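Local structure of S12 family peptidase (Streptomyces sp. 82F2, 3WWX) at residues Thr10-Glu15 and Trp36-Ala40; Val85-His91 and Ala143-Pro148; Arg130-Trp134 and Ser227-Ile233; Glu267-Thr271 and Tyr283-Lys289; Leu292-Val298 and Ile338-Cys343. The protein is a D-stereospecific amidohydrolase of the S12 peptidase family, which probably cleaves amide bonds of D-amino acid substrates with a serine nucleophile. All blocks are in the same frame, centred on the assembly; numbering follows the deposited sequence.

Interaction 1 (Thr10-Glu15 and Trp36-Ala40); sequences TQQALE and WTGTA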
# COMPACT_ATOMS: atom_id res chain seq x y z
N THR A 10 -8.99 -20.15 6.78
CA THR A 10 -8.18 -19.29 5.92
C THR A 10 -7.74 -20.07 4.68
O THR A 10 -7.77 -19.53 3.58
CB THR A 10 -7.00 -18.74 6.69
OG1 THR A 10 -7.49 -18.24 7.94
CG2 THR A 10 -6.33 -17.59 5.90
N GLN A 11 -7.34 -21.32 4.87
CA GLN A 11 -7.04 -22.21 3.75
C GLN A 11 -8.23 -22.31 2.79
O GLN A 11 -8.08 -22.20 1.57
CB GLN A 11 -6.65 -23.59 4.28
CG GLN A 11 -6.29 -24.60 3.18
CD GLN A 11 -5.07 -24.18 2.39
OE1 GLN A 11 -4.03 -23.82 2.96
NE2 GLN A 11 -5.16 -24.25 1.06
N GLN A 12 -9.42 -22.50 3.35
CA GLN A 12 -10.63 -22.55 2.56
C GLN A 12 -10.82 -21.28 1.73
O GLN A 12 -11.26 -21.32 0.58
CB GLN A 12 -11.81 -22.75 3.51
CG GLN A 12 -13.04 -23.41 2.96
CD GLN A 12 -13.97 -23.84 4.09
OE1 GLN A 12 -13.53 -24.46 5.06
NE2 GLN A 12 -15.25 -23.48 3.99
N ALA A 13 -10.50 -20.13 2.33
CA ALA A 13 -10.67 -18.85 1.66
C ALA A 13 -9.68 -18.68 0.51
O ALA A 13 -10.00 -18.08 -0.51
CB ALA A 13 -10.54 -17.70 2.67
N LEU A 14 -8.49 -19.23 0.66
CA LEU A 14 -7.54 -19.25 -0.45
C LEU A 14 -8.08 -20.11 -1.58
O LEU A 14 -7.99 -19.74 -2.76
CB LEU A 14 -6.18 -19.80 -0.01
CG LEU A 14 -5.42 -19.00 1.05
CD1 LEU A 14 -4.12 -19.67 1.39
CD2 LEU A 14 -5.18 -17.57 0.58
N GLU A 15 -8.63 -21.28 -1.23
CA GLU A 15 -9.23 -22.14 -2.24
C GLU A 15 -10.40 -21.46 -2.95
O GLU A 15 -10.57 -21.60 -4.17
CB GLU A 15 -9.70 -23.46 -1.61
CG GLU A 15 -8.61 -24.27 -0.96
CD GLU A 15 -7.62 -24.88 -1.92
OE1 GLU A 15 -7.82 -24.75 -3.15
OE2 GLU A 15 -6.63 -25.49 -1.44
N TRP A 36 1.64 -19.83 10.45
CA TRP A 36 1.03 -20.75 9.49
C TRP A 36 1.23 -20.23 8.08
O TRP A 36 1.20 -19.02 7.86
CB TRP A 36 -0.46 -20.83 9.77
CG TRP A 36 -1.29 -21.45 8.66
CD1 TRP A 36 -1.54 -22.78 8.46
CD2 TRP A 36 -2.00 -20.75 7.63
NE1 TRP A 36 -2.34 -22.95 7.37
CE2 TRP A 36 -2.65 -21.73 6.84
CE3 TRP A 36 -2.15 -19.40 7.29
CZ2 TRP A 36 -3.43 -21.39 5.74
CZ3 TRP A 36 -2.93 -19.08 6.19
CH2 TRP A 36 -3.56 -20.07 5.44
N THR A 37 1.42 -21.15 7.13
CA THR A 37 1.57 -20.81 5.71
C THR A 37 0.59 -21.65 4.91
O THR A 37 0.49 -22.88 5.09
CB THR A 37 2.99 -21.09 5.22
OG1 THR A 37 3.94 -20.28 5.93
CG2 THR A 37 3.12 -20.79 3.72
N GLY A 38 -0.14 -21.00 4.02
CA GLY A 38 -1.09 -21.68 3.17
C GLY A 38 -0.99 -21.24 1.72
O GLY A 38 -0.68 -20.08 1.43
N THR A 39 -1.25 -22.17 0.81
CA THR A 39 -1.32 -21.89 -0.61
C THR A 39 -2.49 -22.61 -1.24
O THR A 39 -2.91 -23.67 -0.73
CB THR A 39 -0.04 -22.35 -1.35
OG1 THR A 39 0.20 -23.74 -1.08
CG2 THR A 39 1.16 -21.55 -0.90
N ALA A 40 -2.99 -22.07 -2.34
CA ALA A 40 -3.94 -22.75 -3.19
C ALA A 40 -3.62 -22.44 -4.65
O ALA A 40 -3.02 -21.39 -4.96
CB ALA A 40 -5.36 -22.36 -2.86
O HOH W 1 -1.60 -24.92 2.01
O HOH W 2 -3.42 -25.07 5.40
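Helix 8-19 lies against strand 36-41, the outermost strand on one side of the main antiparallel sheet in this beta-lactamase-type fold. The two short segments run roughly parallel, with axes 7.4 Å apart and 25° between their directions. W36 comes first. Its ring meets T10 (CG2 to CZ3, 3.7 Å) and L14 (CD1 to CH2, 4.1 Å), and H7 stacks on it. W36 NE1 also reaches Q11 OE1 through water 2. G38 follows where a side chain would clash with Q11 OE1 and with the W36 ring; L14 CD1 lies 3.5 Å from G38 O. At T39 the side chain points away, so the contact is made by the backbone. Q11 NE2 donates to T39 O at 2.9 Å, nearly straight at 175°, and water 1 bridges T39 N and Q11 OE1. Q11 thus serves an edge strand whose outward backbone groups need partners. A40 then turns its CB to the helix, 3.9 Å from L14 CB and 3.4 Å from E15 OE1.

Interaction 2 (Val85-His91 and Ala143-Pro148); sequences VVRGNGH and AMAHEP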
# COMPACT_ATOMS: atom_id res chain seq x y z
N VAL A 85 5.41 23.23 -6.07
CA VAL A 85 5.15 21.92 -6.68
C VAL A 85 3.67 21.64 -6.81
O VAL A 85 3.24 21.06 -7.81
CB VAL A 85 5.84 20.80 -5.87
CG1 VAL A 85 5.49 19.39 -6.41
CG2 VAL A 85 7.34 21.00 -5.92
N VAL A 86 2.89 21.99 -5.79
CA VAL A 86 1.45 21.71 -5.81
C VAL A 86 0.73 23.04 -6.07
O VAL A 86 0.39 23.75 -5.12
CB VAL A 86 1.02 21.05 -4.48
CG1 VAL A 86 -0.48 20.73 -4.49
CG2 VAL A 86 1.82 19.77 -4.22
N ARG A 87 0.51 23.40 -7.34
CA ARG A 87 -0.08 24.70 -7.71
C ARG A 87 -1.09 24.70 -8.88
O ARG A 87 -1.64 25.73 -9.26
CB ARG A 87 1.03 25.70 -8.09
CG ARG A 87 1.98 26.03 -6.97
CD ARG A 87 1.27 26.79 -5.85
NE ARG A 87 2.23 27.46 -4.99
CZ ARG A 87 2.71 28.68 -5.21
NH1 ARG A 87 2.30 29.39 -6.26
NH2 ARG A 87 3.59 29.20 -4.37
N GLY A 88 -1.33 23.55 -9.46
CA GLY A 88 -2.01 23.51 -10.75
C GLY A 88 -3.51 23.48 -10.69
O GLY A 88 -4.09 22.70 -9.95
N ASN A 89 -4.15 24.32 -11.50
CA ASN A 89 -5.59 24.29 -11.73
C ASN A 89 -6.42 24.20 -10.45
O ASN A 89 -7.36 23.41 -10.38
CB ASN A 89 -5.93 23.13 -12.68
CG ASN A 89 -7.17 23.39 -13.54
OD1 ASN A 89 -7.91 24.35 -13.30
ND2 ASN A 89 -7.42 22.53 -14.52
N GLY A 90 -6.03 24.98 -9.43
CA GLY A 90 -6.74 25.02 -8.17
C GLY A 90 -6.05 24.30 -7.03
O GLY A 90 -6.34 24.54 -5.86
N HIS A 91 -5.14 23.39 -7.36
CA HIS A 91 -4.34 22.76 -6.31
C HIS A 91 -3.47 23.81 -5.64
O HIS A 91 -2.88 24.65 -6.31
CB HIS A 91 -3.42 21.69 -6.91
CG HIS A 91 -4.13 20.43 -7.30
ND1 HIS A 91 -4.56 20.16 -8.60
CD2 HIS A 91 -4.48 19.35 -6.57
CE1 HIS A 91 -5.11 18.97 -8.64
NE2 HIS A 91 -5.08 18.45 -7.42
N ALA A 143 -0.93 15.02 -12.46
CA ALA A 143 -2.05 15.44 -11.63
C ALA A 143 -2.32 16.93 -11.68
O ALA A 143 -3.48 17.34 -11.59
CB ALA A 143 -1.80 15.00 -10.17
N MET A 144 -1.28 17.73 -11.85
CA MET A 144 -1.40 19.19 -11.75
C MET A 144 -2.02 19.85 -12.98
O MET A 144 -2.25 21.06 -12.97
CB MET A 144 -0.04 19.79 -11.42
CG MET A 144 0.47 19.40 -10.02
SD MET A 144 -0.55 19.94 -8.65
CE MET A 144 -1.45 18.43 -8.25
N ALA A 145 -2.34 19.08 -14.00
CA ALA A 145 -3.15 19.59 -15.11
C ALA A 145 -4.60 19.78 -14.68
O ALA A 145 -5.35 20.53 -15.31
CB ALA A 145 -3.09 18.62 -16.27
N HIS A 146 -4.98 19.14 -13.58
CA HIS A 146 -6.38 18.95 -13.25
C HIS A 146 -6.79 19.68 -12.00
O HIS A 146 -5.96 20.05 -11.18
CB HIS A 146 -6.64 17.46 -13.02
CG HIS A 146 -6.28 16.60 -14.18
ND1 HIS A 146 -6.98 16.63 -15.36
CD2 HIS A 146 -5.26 15.72 -14.36
CE1 HIS A 146 -6.44 15.77 -16.21
NE2 HIS A 146 -5.40 15.20 -15.62
N GLU A 147 -8.10 19.88 -11.85
CA GLU A 147 -8.66 20.47 -10.65
C GLU A 147 -8.62 19.46 -9.51
O GLU A 147 -8.75 18.28 -9.73
CB GLU A 147 -10.11 20.88 -10.91
CG GLU A 147 -10.73 21.76 -9.86
CD GLU A 147 -12.10 22.31 -10.26
OE1 GLU A 147 -12.88 21.59 -10.93
OE2 GLU A 147 -12.38 23.47 -9.90
N PRO A 148 -8.47 19.93 -8.27
CA PRO A 148 -8.62 19.03 -7.13
C PRO A 148 -9.98 18.37 -7.08
O PRO A 148 -10.95 18.87 -7.64
CB PRO A 148 -8.47 19.97 -5.92
CG PRO A 148 -7.75 21.14 -6.43
CD PRO A 148 -8.19 21.32 -7.84
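In this contact M144 and P148 of 143-148 hold the H91 ring of loop 85-91 between them. The main apolar interactions are CH-pi contacts on opposite faces of that ring. M144 CE lies 3.4 Å from the H91 ring centroid on one face, and P148 CG lies 3.7 Å from it on the other. M144 SD also touches V86 CG1 at 4.2 Å. Among hydrogen bonds, N89 ND2 donates to A145 O (3.0 Å, 166°). Within 85-91, H91 N and H91 ND1 both donate to G88 O at 2.9 Å, which holds the turn closed and sets the ring in place. Weaker CA-H...O contacts add to this: G88 CA to M144 O at 3.3 Å and E147 CA to N89 O at 3.2 Å. A CB on G88 would strike M144 O. G90 has a positive phi at which a CB would collide with the carbonyl O of N89. H91 NE2 bonds to the backbone N of Y109, and the H146 ring stacks on Y109. The contact joins the loop between helices 78-81 and 98-102 to the end of helix 136-144, with V85 and V86 resting on L165 of helix 160-174.

Interaction 3 (Arg130-Trp134 and Ser227-Ile233); sequences RYDTW and STLNPSI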
# COMPACT_ATOMS: atom_id res chain seq x y z
N ARG A 130 5.34 -0.48 -20.20
CA ARG A 130 5.58 -1.10 -18.90
C ARG A 130 6.93 -0.84 -18.30
O ARG A 130 7.04 -0.89 -17.06
CB ARG A 130 5.39 -2.62 -18.99
CG ARG A 130 6.39 -3.28 -19.93
CD ARG A 130 5.93 -4.63 -20.43
NE ARG A 130 5.80 -5.61 -19.36
CZ ARG A 130 5.14 -6.75 -19.46
NH1 ARG A 130 4.55 -7.06 -20.61
NH2 ARG A 130 5.06 -7.59 -18.42
N TYR A 131 7.96 -0.58 -19.11
CA TYR A 131 9.30 -0.39 -18.59
C TYR A 131 9.73 1.08 -18.54
O TYR A 131 10.87 1.39 -18.18
CB TYR A 131 10.33 -1.23 -19.37
CG TYR A 131 9.99 -2.71 -19.32
CD1 TYR A 131 9.85 -3.38 -18.11
CD2 TYR A 131 9.83 -3.45 -20.48
CE1 TYR A 131 9.55 -4.71 -18.05
CE2 TYR A 131 9.54 -4.79 -20.42
CZ TYR A 131 9.37 -5.41 -19.21
OH TYR A 131 9.06 -6.74 -19.15
N ASP A 132 8.82 1.98 -18.90
CA ASP A 132 9.12 3.43 -18.88
C ASP A 132 9.39 3.91 -17.46
O ASP A 132 8.76 3.44 -16.49
CB ASP A 132 7.96 4.23 -19.45
CG ASP A 132 7.76 4.04 -20.94
OD1 ASP A 132 8.49 3.27 -21.59
OD2 ASP A 132 6.81 4.66 -21.44
N THR A 133 10.34 4.83 -17.34
CA THR A 133 10.67 5.44 -16.06
C THR A 133 9.88 6.71 -15.86
O THR A 133 9.89 7.61 -16.71
CB THR A 133 12.16 5.73 -15.95
OG1 THR A 133 12.87 4.49 -15.90
CG2 THR A 133 12.47 6.52 -14.68
N TRP A 134 9.21 6.78 -14.71
CA TRP A 134 8.44 7.93 -14.30
C TRP A 134 9.10 8.54 -13.09
O TRP A 134 9.18 7.89 -12.03
CB TRP A 134 7.02 7.53 -13.90
CG TRP A 134 6.24 6.89 -15.00
CD1 TRP A 134 6.31 5.59 -15.40
CD2 TRP A 134 5.27 7.52 -15.84
NE1 TRP A 134 5.45 5.37 -16.44
CE2 TRP A 134 4.79 6.54 -16.72
CE3 TRP A 134 4.76 8.82 -15.92
CZ2 TRP A 134 3.82 6.82 -17.69
CZ3 TRP A 134 3.81 9.09 -16.87
CH2 TRP A 134 3.35 8.11 -17.74
N SER A 227 4.31 -9.90 -14.84
CA SER A 227 5.26 -10.05 -13.75
C SER A 227 6.29 -8.93 -13.72
O SER A 227 6.59 -8.39 -12.66
CB SER A 227 5.96 -11.41 -13.83
OG SER A 227 5.02 -12.48 -13.85
N THR A 228 6.83 -8.59 -14.89
CA THR A 228 7.87 -7.58 -14.98
C THR A 228 7.32 -6.23 -15.44
O THR A 228 6.57 -6.14 -16.39
CB THR A 228 8.98 -8.01 -15.93
OG1 THR A 228 8.43 -8.30 -17.23
CG2 THR A 228 9.68 -9.26 -15.40
N LEU A 229 7.71 -5.20 -14.71
CA LEU A 229 7.30 -3.81 -14.99
C LEU A 229 8.23 -2.90 -14.20
O LEU A 229 8.80 -3.31 -13.19
CB LEU A 229 5.82 -3.56 -14.60
CG LEU A 229 5.40 -3.82 -13.14
CD1 LEU A 229 5.68 -2.62 -12.23
CD2 LEU A 229 3.94 -4.20 -13.09
N ASN A 230 8.35 -1.66 -14.66
CA ASN A 230 9.10 -0.61 -13.98
C ASN A 230 8.23 -0.01 -12.88
O ASN A 230 7.22 0.62 -13.17
CB ASN A 230 9.50 0.46 -15.00
CG ASN A 230 10.41 1.53 -14.42
OD1 ASN A 230 10.25 1.97 -13.26
ND2 ASN A 230 11.35 1.99 -15.23
N PRO A 231 8.59 -0.23 -11.60
CA PRO A 231 7.70 0.15 -10.50
C PRO A 231 7.64 1.64 -10.21
O PRO A 231 6.91 2.04 -9.28
CB PRO A 231 8.29 -0.57 -9.28
CG PRO A 231 9.28 -1.51 -9.80
CD PRO A 231 9.74 -1.02 -11.11
N SER A 232 8.37 2.45 -10.99
CA SER A 232 8.30 3.90 -10.80
C SER A 232 6.93 4.48 -11.11
O SER A 232 6.66 5.62 -10.74
CB SER A 232 9.40 4.59 -11.60
OG SER A 232 9.19 4.46 -12.99
N ILE A 233 6.05 3.72 -11.76
CA ILE A 233 4.66 4.15 -11.88
C ILE A 233 4.01 4.37 -10.52
O ILE A 233 3.04 5.12 -10.41
CB ILE A 233 3.80 3.14 -12.66
CG1 ILE A 233 3.92 1.74 -12.09
CG2 ILE A 233 4.13 3.18 -14.15
CD1 ILE A 233 2.83 0.77 -12.58
O HOH W 3 5.36 0.40 -15.40
O HOH W 4 8.22 7.42 -9.45
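Segment 130-134 is loop; 227-233 is loop up to N230 and then a short 3-10 segment, 231-233. The CA atoms of Y131 and N230 lie 4.6 Å apart. One direct main-chain bond joins the segments: N230 N donates to R130 O at 2.8 Å and 175°. Water 3 bridges R130 O and N230 O, and water 4 bridges W134 O and S232 O. R130 NE and NH2 both donate to T228 O, at 3.1 and 2.9 Å, and NH2 also bonds to D225 O. Y131 OH and T228 OG1 share a short hydrogen bond of 2.6 Å. N230 ND2 donates to Y131 O and to T133 OG1, both at 3.0 Å. Its OD1 accepts from S232 N at 3.0 Å, forming an Asx turn, and from S232 OG at 2.7 Å. S232 OG in turn accepts from W134 N (2.9 Å, 177°). The W134 ring packs on I233, with CD1 3.5 Å from CG2, and meets F117 edge-to-face. I233 also touches H306, which lines the octane 1,8-diamine pocket, and its side chain is about 7 Å from that ligand. The arrangement is an Asx turn leading into a short 3-10 segment beside the ligand pocket.

Interaction 4 (Glu267-Thr271 and Tyr283-Lys289); sequences EMTTT and YGLGLMK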
# COMPACT_ATOMS: atom_id res chain seq x y z
N GLU A 267 -1.00 9.38 16.33
CA GLU A 267 -1.33 10.16 15.13
C GLU A 267 -1.64 9.22 13.97
O GLU A 267 -2.58 9.45 13.23
CB GLU A 267 -0.20 11.11 14.77
CG GLU A 267 -0.11 12.30 15.75
CD GLU A 267 0.90 13.38 15.36
OE1 GLU A 267 1.23 13.51 14.16
OE2 GLU A 267 1.36 14.11 16.27
N MET A 268 -0.85 8.16 13.83
CA MET A 268 -1.03 7.23 12.73
C MET A 268 -2.38 6.56 12.79
O MET A 268 -2.99 6.29 11.75
CB MET A 268 0.06 6.17 12.75
CG MET A 268 0.12 5.37 11.46
SD MET A 268 1.47 4.17 11.50
CE MET A 268 2.02 4.29 9.80
N THR A 269 -2.85 6.27 14.01
CA THR A 269 -4.11 5.57 14.22
C THR A 269 -5.28 6.53 14.49
O THR A 269 -6.36 6.07 14.88
CB THR A 269 -4.02 4.57 15.39
OG1 THR A 269 -3.62 5.26 16.58
CG2 THR A 269 -3.03 3.48 15.07
N THR A 270 -5.09 7.82 14.24
CA THR A 270 -6.19 8.77 14.24
C THR A 270 -6.81 8.76 12.85
O THR A 270 -6.21 9.23 11.88
CB THR A 270 -5.70 10.17 14.62
OG1 THR A 270 -5.19 10.13 15.95
CG2 THR A 270 -6.85 11.18 14.54
N THR A 271 -8.00 8.20 12.77
CA THR A 271 -8.60 7.88 11.48
C THR A 271 -9.71 8.84 11.05
O THR A 271 -10.37 9.49 11.89
CB THR A 271 -9.19 6.46 11.46
OG1 THR A 271 -10.16 6.31 12.49
CG2 THR A 271 -8.09 5.41 11.65
N TYR A 283 -9.48 5.56 7.83
CA TYR A 283 -8.15 5.69 7.23
C TYR A 283 -7.34 6.69 8.04
O TYR A 283 -7.78 7.84 8.21
CB TYR A 283 -8.24 6.10 5.76
CG TYR A 283 -6.97 5.82 4.99
CD1 TYR A 283 -5.88 6.65 5.09
CD2 TYR A 283 -6.86 4.70 4.17
CE1 TYR A 283 -4.70 6.38 4.41
CE2 TYR A 283 -5.69 4.41 3.47
CZ TYR A 283 -4.61 5.26 3.59
OH TYR A 283 -3.47 4.98 2.88
N GLY A 284 -6.19 6.25 8.54
CA GLY A 284 -5.30 7.09 9.32
C GLY A 284 -4.14 7.56 8.47
O GLY A 284 -4.37 8.01 7.35
N LEU A 285 -2.92 7.46 8.98
CA LEU A 285 -1.77 7.93 8.21
C LEU A 285 -1.15 6.75 7.49
O LEU A 285 -0.32 6.03 8.04
CB LEU A 285 -0.75 8.67 9.09
CG LEU A 285 -1.36 9.83 9.89
CD1 LEU A 285 -0.29 10.49 10.76
CD2 LEU A 285 -2.07 10.87 9.03
N GLY A 286 -1.56 6.53 6.25
CA GLY A 286 -1.07 5.37 5.48
C GLY A 286 -1.42 4.03 6.12
O GLY A 286 -0.66 3.05 6.01
N LEU A 287 -2.55 3.98 6.82
CA LEU A 287 -2.96 2.81 7.60
C LEU A 287 -4.46 2.83 7.74
O LEU A 287 -5.02 3.89 7.96
CB LEU A 287 -2.29 2.87 8.97
CG LEU A 287 -2.49 1.65 9.87
CD1 LEU A 287 -1.71 0.42 9.36
CD2 LEU A 287 -2.05 1.98 11.28
N MET A 288 -5.11 1.68 7.61
CA MET A 288 -6.56 1.59 7.67
C MET A 288 -7.00 0.73 8.84
O MET A 288 -6.27 -0.17 9.22
CB MET A 288 -7.08 0.91 6.41
CG MET A 288 -7.21 1.83 5.26
SD MET A 288 -8.12 1.07 3.91
CE MET A 288 -7.07 -0.35 3.57
N LYS A 289 -8.18 1.03 9.39
CA LYS A 289 -8.80 0.16 10.39
C LYS A 289 -10.14 -0.34 9.86
O LYS A 289 -10.79 0.32 9.04
CB LYS A 289 -9.00 0.89 11.72
CG LYS A 289 -10.18 1.82 11.76
CD LYS A 289 -10.43 2.39 13.16
CE LYS A 289 -11.63 3.31 13.12
NZ LYS A 289 -11.93 3.93 14.44
O HOH W 5 -9.71 5.71 15.13
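M268 lays its side chain over L285 and L287: its CG is 4.2 Å from L285 CB and 4.0 Å from L287 CD2. T61 and L64 of helix 55-68 close the same buried cluster. The M268 carbonyl, at the end of helix 262-268, is not left idle. L285 N donates to M268 O at 3.0 Å and 166°. G284 CA adds CA-H...O contacts to M268 O (3.4 Å) and T270 O (3.5 Å), and a CB there would clash with M268 O. T271 CA makes another, to Y283 O at 3.4 Å. At the polar edge, T271 OG1 lies 3.4 Å from K289 CE, and water 5 links T271 OG1 (2.7 Å) to K289 NZ (2.9 Å). Within 283-289, G284 N donates to L287 O at 2.7 Å, so the chain loops out between strands 282-283 and 288-291. This is a helix end docked on a tight connection between neighbouring antiparallel strands, near the edge of the main sheet.

Interaction 5 (Leu292-Val298 and Ile338-Cys343); sequences LSCGVEV and IEAEFC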
# COMPACT_ATOMS: atom_id res chain seq x y z
N LEU A 292 -14.41 -6.18 11.90
CA LEU A 292 -14.92 -7.34 11.17
C LEU A 292 -16.22 -7.85 11.78
O LEU A 292 -16.69 -7.34 12.80
CB LEU A 292 -13.85 -8.43 11.13
CG LEU A 292 -12.50 -7.96 10.58
CD1 LEU A 292 -11.50 -9.08 10.70
CD2 LEU A 292 -12.62 -7.50 9.12
N SER A 293 -16.82 -8.85 11.15
CA SER A 293 -18.17 -9.27 11.48
C SER A 293 -18.26 -9.68 12.93
O SER A 293 -19.27 -9.39 13.60
CB SER A 293 -18.62 -10.42 10.57
OG SER A 293 -17.86 -11.59 10.80
N CYS A 294 -17.21 -10.34 13.42
CA CYS A 294 -17.15 -10.87 14.78
C CYS A 294 -16.66 -9.84 15.79
O CYS A 294 -16.47 -10.17 16.96
CB CYS A 294 -16.26 -12.10 14.85
SG CYS A 294 -14.50 -11.79 14.55
N GLY A 295 -16.47 -8.60 15.36
CA GLY A 295 -16.12 -7.51 16.26
C GLY A 295 -14.62 -7.27 16.44
O GLY A 295 -14.21 -6.29 17.04
N VAL A 296 -13.82 -8.15 15.87
CA VAL A 296 -12.38 -7.95 15.91
C VAL A 296 -11.99 -6.80 14.99
O VAL A 296 -12.40 -6.74 13.81
CB VAL A 296 -11.61 -9.22 15.54
CG1 VAL A 296 -10.12 -8.96 15.38
CG2 VAL A 296 -11.81 -10.31 16.60
N GLU A 297 -11.19 -5.90 15.54
CA GLU A 297 -10.71 -4.73 14.83
C GLU A 297 -9.32 -5.02 14.29
O GLU A 297 -8.42 -5.43 15.02
CB GLU A 297 -10.66 -3.55 15.80
CG GLU A 297 -10.12 -2.28 15.21
CD GLU A 297 -9.96 -1.19 16.27
OE1 GLU A 297 -8.87 -1.05 16.90
OE2 GLU A 297 -10.95 -0.46 16.45
N VAL A 298 -9.15 -4.79 12.99
CA VAL A 298 -7.85 -5.00 12.34
C VAL A 298 -7.34 -3.72 11.72
O VAL A 298 -8.11 -2.85 11.32
CB VAL A 298 -7.90 -6.12 11.29
CG1 VAL A 298 -8.07 -7.46 11.98
CG2 VAL A 298 -8.99 -5.90 10.25
N ILE A 338 -9.54 -12.32 5.09
CA ILE A 338 -9.43 -11.57 6.34
C ILE A 338 -10.49 -12.04 7.34
O ILE A 338 -10.19 -12.32 8.51
CB ILE A 338 -9.52 -10.06 6.09
CG1 ILE A 338 -8.31 -9.57 5.28
CG2 ILE A 338 -9.60 -9.29 7.41
CD1 ILE A 338 -8.48 -8.19 4.66
N GLU A 339 -11.73 -12.16 6.87
CA GLU A 339 -12.81 -12.64 7.73
C GLU A 339 -12.56 -14.07 8.19
O GLU A 339 -12.82 -14.41 9.34
CB GLU A 339 -14.15 -12.53 7.01
CG GLU A 339 -14.76 -11.16 7.06
CD GLU A 339 -15.53 -10.88 8.34
OE1 GLU A 339 -15.88 -11.85 9.05
OE2 GLU A 339 -15.80 -9.70 8.59
N ALA A 340 -12.06 -14.93 7.31
CA ALA A 340 -11.79 -16.31 7.68
C ALA A 340 -10.75 -16.37 8.80
O ALA A 340 -10.91 -17.07 9.81
CB ALA A 340 -11.32 -17.09 6.48
N GLU A 341 -9.68 -15.61 8.63
CA GLU A 341 -8.59 -15.65 9.58
C GLU A 341 -8.98 -15.05 10.93
O GLU A 341 -8.71 -15.67 11.97
CB GLU A 341 -7.37 -14.92 9.02
CG GLU A 341 -6.17 -14.85 9.98
CD GLU A 341 -5.65 -16.22 10.40
OE1 GLU A 341 -5.11 -16.33 11.52
OE2 GLU A 341 -5.71 -17.18 9.61
N PHE A 342 -9.58 -13.87 10.94
CA PHE A 342 -9.81 -13.17 12.20
C PHE A 342 -11.14 -13.54 12.87
O PHE A 342 -11.28 -13.36 14.08
CB PHE A 342 -9.70 -11.67 12.02
CG PHE A 342 -8.30 -11.22 11.74
CD1 PHE A 342 -7.39 -11.03 12.77
CD2 PHE A 342 -7.88 -11.01 10.44
CE1 PHE A 342 -6.09 -10.63 12.49
CE2 PHE A 342 -6.58 -10.65 10.17
CZ PHE A 342 -5.69 -10.44 11.19
N CYS A 343 -12.09 -14.06 12.09
CA CYS A 343 -13.41 -14.41 12.63
C CYS A 343 -13.81 -15.87 12.42
O CYS A 343 -14.85 -16.30 12.93
CB CYS A 343 -14.48 -13.50 12.03
SG CYS A 343 -14.29 -11.78 12.50
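E339 makes the polar core of this contact, gripping S293 with both carboxylate oxygens. S293 N donates to E339 OE2 at 2.9 Å and 156°, and S293 OG donates to E339 OE1 at 2.7 Å. E339 OE1 is also bonded to T345 OG1. Next to this pair lies the disulfide between C294 and C343, with SG atoms 2.1 Å apart and chi3 of -72°. L292 to G295 form a type I beta turn, closed by G295 N to L292 O at 2.9 Å. The turn brings S293 and C294 to the helix side by side. At the positive phi of G295 a CB would collide with the carbonyl O of C294. Further in, the contact becomes apolar. L292 CD1 packs on F342 CB at 3.4 Å and on I338 CG2 at 3.8 Å. V298 CG1 sits over the face of the F342 ring, 3.6 Å from its centroid, in a CH-pi contact. V296 CG1 is more distant, 4.3 Å from F342 CD1. Q313 of strand 308-315 and L322 of strand 320-326 continue the packing under I338 and F342. The last helix, 334-343, is therefore held on the sheet in two ways. Its buried side is fixed by side-chain packing. Its C-terminal end is tied covalently to the turn between strands 288-291 and 297-305, a disulfide consistent with an exported protein made with a signal sequence.

In the fold
Along the chain, interaction 1 closes before the others open, interactions 2 and 3 interleave, and interactions 4 and 5 follow. Interactions 1 and 5 are 16 Å apart between centres and touch: A13 packs on A340 and T10 OG1 probably bonds to E341 OE2, so the first and last helices lie side by side on the main sheet. Interactions 4 and 5 meet where K289 packs on V298, on neighbouring strands. Interactions 2 and 3, centres 24 Å apart, are joined through helix 136-144; interactions 1 and 2, centres about 44 Å apart, lie on opposite sides of the chain's centre. Of the five, interaction 3 lies beside the ligand pocket; 1, 4 and 5 fasten helices to the sheet.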